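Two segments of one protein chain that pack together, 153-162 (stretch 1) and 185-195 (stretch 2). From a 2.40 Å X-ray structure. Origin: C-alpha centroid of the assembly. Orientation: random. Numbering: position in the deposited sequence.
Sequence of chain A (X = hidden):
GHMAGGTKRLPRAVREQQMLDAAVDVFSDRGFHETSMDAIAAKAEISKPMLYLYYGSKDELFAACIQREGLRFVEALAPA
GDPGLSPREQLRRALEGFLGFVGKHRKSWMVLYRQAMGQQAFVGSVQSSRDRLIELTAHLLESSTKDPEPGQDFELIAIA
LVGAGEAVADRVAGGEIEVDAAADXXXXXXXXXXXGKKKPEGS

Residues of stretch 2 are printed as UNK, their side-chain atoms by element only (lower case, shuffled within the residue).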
# COMPACT_ATOMS: atom_id res chain seq x y z
N ASP A 153 -14.45 -4.34 16.91
CA ASP A 153 -13.06 -4.65 17.17
C ASP A 153 -12.53 -5.71 16.15
O ASP A 153 -11.32 -5.76 15.88
CB ASP A 153 -12.87 -5.11 18.63
CG ASP A 153 -13.85 -4.42 19.63
OD1 ASP A 153 -15.06 -4.32 19.32
OD2 ASP A 153 -13.42 -3.99 20.74
N PHE A 154 -13.41 -6.53 15.55
CA PHE A 154 -12.94 -7.60 14.63
C PHE A 154 -12.53 -7.19 13.22
O PHE A 154 -11.45 -7.61 12.74
CB PHE A 154 -13.86 -8.83 14.62
CG PHE A 154 -13.86 -9.56 15.93
CD1 PHE A 154 -14.99 -9.58 16.73
CD2 PHE A 154 -12.71 -10.19 16.38
CE1 PHE A 154 -14.99 -10.24 17.95
CE2 PHE A 154 -12.69 -10.85 17.60
CZ PHE A 154 -13.83 -10.87 18.39
N GLU A 155 -13.38 -6.41 12.54
CA GLU A 155 -13.00 -5.82 11.26
C GLU A 155 -11.72 -5.04 11.49
O GLU A 155 -10.82 -5.03 10.65
CB GLU A 155 -14.11 -4.92 10.68
CG GLU A 155 -13.94 -4.56 9.16
CD GLU A 155 -14.77 -5.43 8.16
OE1 GLU A 155 -15.93 -5.82 8.45
OE2 GLU A 155 -14.26 -5.70 7.04
N LEU A 156 -11.61 -4.46 12.68
CA LEU A 156 -10.50 -3.58 13.02
C LEU A 156 -9.15 -4.30 13.23
O LEU A 156 -8.10 -3.87 12.71
CB LEU A 156 -10.90 -2.77 14.26
CG LEU A 156 -9.98 -1.76 14.92
CD1 LEU A 156 -9.16 -0.89 13.93
CD2 LEU A 156 -10.80 -0.89 15.86
N ILE A 157 -9.18 -5.40 13.98
CA ILE A 157 -8.06 -6.30 14.04
C ILE A 157 -7.79 -6.82 12.61
O ILE A 157 -6.63 -6.83 12.16
CB ILE A 157 -8.32 -7.48 15.02
CG1 ILE A 157 -8.80 -6.96 16.35
CG2 ILE A 157 -7.07 -8.39 15.15
CD1 ILE A 157 -7.81 -6.06 17.08
N ALA A 158 -8.85 -7.14 11.87
CA ALA A 158 -8.60 -7.66 10.52
C ALA A 158 -7.85 -6.71 9.66
O ALA A 158 -6.97 -7.12 8.92
CB ALA A 158 -9.90 -8.07 9.80
N ILE A 159 -8.21 -5.45 9.71
CA ILE A 159 -7.61 -4.46 8.83
C ILE A 159 -6.17 -4.28 9.25
O ILE A 159 -5.29 -4.23 8.40
CB ILE A 159 -8.34 -3.10 8.97
CG1 ILE A 159 -9.78 -3.20 8.42
CG2 ILE A 159 -7.58 -1.99 8.25
CD1 ILE A 159 -10.86 -2.23 9.14
N ALA A 160 -5.93 -4.13 10.56
CA ALA A 160 -4.56 -4.00 11.04
C ALA A 160 -3.67 -5.21 10.66
O ALA A 160 -2.52 -5.01 10.26
CB ALA A 160 -4.56 -3.84 12.51
N LEU A 161 -4.18 -6.45 10.82
CA LEU A 161 -3.47 -7.69 10.44
C LEU A 161 -3.17 -7.75 8.92
O LEU A 161 -2.11 -8.24 8.48
CB LEU A 161 -4.34 -8.90 10.80
CG LEU A 161 -3.77 -10.31 11.15
CD1 LEU A 161 -4.56 -11.48 10.57
CD2 LEU A 161 -2.21 -10.57 10.95
N VAL A 162 -4.09 -7.26 8.09
CA VAL A 162 -3.86 -7.31 6.64
C VAL A 162 -2.83 -6.27 6.21
O VAL A 162 -1.94 -6.54 5.36
CB VAL A 162 -5.18 -7.13 5.85
CG1 VAL A 162 -4.91 -6.87 4.33
CG2 VAL A 162 -6.06 -8.39 6.03
N UNK A 185 5.20 -13.75 13.45
CA UNK A 185 4.86 -12.43 13.93
C UNK A 185 3.41 -12.09 13.65
O UNK A 185 2.71 -11.52 14.49
c UNK A 185 5.74 -11.39 13.25
c UNK A 185 5.28 -9.80 15.12
c UNK A 185 5.29 -9.97 13.59
c UNK A 185 6.17 -8.93 12.93
N UNK A 186 2.95 -12.44 12.46
CA UNK A 186 1.58 -12.16 12.08
C UNK A 186 0.58 -13.02 12.84
O UNK A 186 -0.53 -12.56 13.10
c UNK A 186 1.61 -11.17 9.61
c UNK A 186 1.96 -9.77 10.18
c UNK A 186 1.43 -12.37 10.58
c UNK A 186 2.46 -11.54 8.38
N UNK A 187 0.94 -14.25 13.19
CA UNK A 187 -0.00 -15.07 13.93
C UNK A 187 -0.23 -14.45 15.30
O UNK A 187 -1.37 -14.41 15.79
c UNK A 187 0.47 -16.52 14.14
o UNK A 187 0.80 -19.39 14.13
c UNK A 187 0.51 -17.37 12.90
o UNK A 187 2.18 -19.03 12.41
c UNK A 187 1.21 -18.69 13.16
N UNK A 188 0.83 -13.99 15.95
CA UNK A 188 0.64 -13.52 17.33
C UNK A 188 0.11 -12.07 17.41
O UNK A 188 -0.63 -11.72 18.31
c UNK A 188 1.90 -13.72 18.16
o UNK A 188 2.92 -12.84 17.74
N UNK A 189 0.47 -11.24 16.44
CA UNK A 189 -0.20 -9.97 16.30
C UNK A 189 -1.72 -10.18 16.26
O UNK A 189 -2.48 -9.41 16.82
c UNK A 189 -1.67 -8.08 13.92
c UNK A 189 -0.25 -8.01 14.50
c UNK A 189 0.73 -7.54 13.46
c UNK A 189 0.28 -9.33 15.01
N UNK A 190 -2.15 -11.26 15.60
CA UNK A 190 -3.56 -11.52 15.37
C UNK A 190 -4.24 -12.05 16.63
O UNK A 190 -5.34 -11.63 16.97
c UNK A 190 -3.73 -12.51 14.25
N UNK A 191 -3.59 -13.00 17.32
CA UNK A 191 -4.19 -13.59 18.54
C UNK A 191 -3.88 -12.80 19.84
O UNK A 191 -4.57 -12.97 20.85
c UNK A 191 -4.26 -15.90 17.44
n UNK A 191 -4.11 -17.20 15.61
c UNK A 191 -6.55 -17.28 14.94
c UNK A 191 -7.80 -16.84 15.32
c UNK A 191 -3.41 -16.60 16.63
c UNK A 191 -6.86 -15.64 17.25
c UNK A 191 -5.58 -16.08 16.89
c UNK A 191 -5.45 -16.90 15.74
c UNK A 191 -3.88 -15.09 18.67
c UNK A 191 -7.96 -16.02 16.45
N UNK A 192 -2.87 -11.94 19.78
CA UNK A 192 -2.46 -11.09 20.91
C UNK A 192 -2.74 -9.56 20.81
O UNK A 192 -2.89 -8.91 21.83
c UNK A 192 -1.75 -13.29 22.97
n UNK A 192 -0.48 -13.00 26.45
n UNK A 192 -1.41 -12.82 24.33
n UNK A 192 -0.27 -14.72 24.95
c UNK A 192 -0.72 -13.51 25.24
c UNK A 192 -1.00 -11.40 21.33
c UNK A 192 -0.75 -12.83 21.85
N UNK A 193 -2.83 -8.99 19.61
CA UNK A 193 -3.57 -7.72 19.41
C UNK A 193 -5.06 -7.94 19.70
O UNK A 193 -5.80 -7.03 20.09
N UNK A 194 -5.49 -9.19 19.52
CA UNK A 194 -6.84 -9.64 19.85
C UNK A 194 -7.05 -9.65 21.37
O UNK A 194 -7.81 -8.84 21.90
c UNK A 194 -8.43 -11.70 19.23
c UNK A 194 -7.05 -11.04 19.27
c UNK A 194 -8.62 -12.72 20.38
c UNK A 194 -8.63 -12.39 17.88
N UNK A 195 -6.37 -10.57 22.05
CA UNK A 195 -6.48 -10.75 23.49
C UNK A 195 -5.70 -9.71 24.32
O UNK A 195 -5.83 -9.68 25.56
c UNK A 195 -6.05 -12.17 23.87

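Position 185 carries four side-chain carbons, forked at the second. All are out of reach of stretch 1. The fork after one methylene gives Leu-185.

Position 186 has the same four carbons and the same fork. Its CB lies 4.1 Å from Leu-161 CD2, and its backbone O is nearer still, 3.4 Å from that same CD2. This is Leu-186.

Position 187 has three carbons, the third carrying two oxygens. That is a carboxylate on a two-methylene stem, and its CA-to-CB bond points away from stretch 1. This is Glu-187.

Position 188 has one carbon and one oxygen, out of reach of stretch 1. It is Ser-188.

Position 189 again shows four carbons forked at the second. CA-to-CB points toward stretch 1, and one branch end meets Leu-161. The residue is Leu-189, and its CD2 lies 3.9 Å from Leu-161 CD2.

Position 190 has a single carbon. This CB sits 3.8 Å from Leu-161 CG, and the backbone O lies 4.1 Å from Ile-157 CG2. One carbon means Ala-190.

Position 191 has one carbon followed by fused five- and six-membered rings holding eight carbons and one nitrogen. Only an indole fits, so this is Trp-191. CA-to-CB points away from stretch 1, and the side chain makes no contact with it.

Position 192 has three carbons, a nitrogen, then a carbon with two more nitrogens. This guanidinium marks Arg-192, which is exposed and makes no contact here.

Position 193 has no side-chain atoms. Its backbone O lies 3.7 Å from Ile-157 CD1. It is Gly-193. An ideal CB would point toward stretch 1 but would come within 2.7 Å of Leu-189 O.

Position 194 has four carbons forked at the second. One branch end approaches the edge of the Phe-154 ring, near its plane. This is Leu-194, with CD1 4.4 Å from Phe-154 CE2.

Position 195 has one carbon, out of reach of stretch 1. It is Ala-195.

The two helices run nearly antiparallel, at 155°, with their axes 9.9 Å apart at closest approach. No hydrogen bond crosses between them. The contact is apolar packing that buries 352 Å² in all. Leu-161 gives the largest share, as it meets Leu-186, Leu-189 and Ala-190. The short side chain of Ala-190 goes with a close approach there: its CA is 6.2 Å from Leu-161 CA. Further along, Ile-157 lies against backbone oxygens of Ala-190 and Gly-193, and Phe-154 meets Leu-194.

Stretch 2 185-195: LLESLAWRGLA
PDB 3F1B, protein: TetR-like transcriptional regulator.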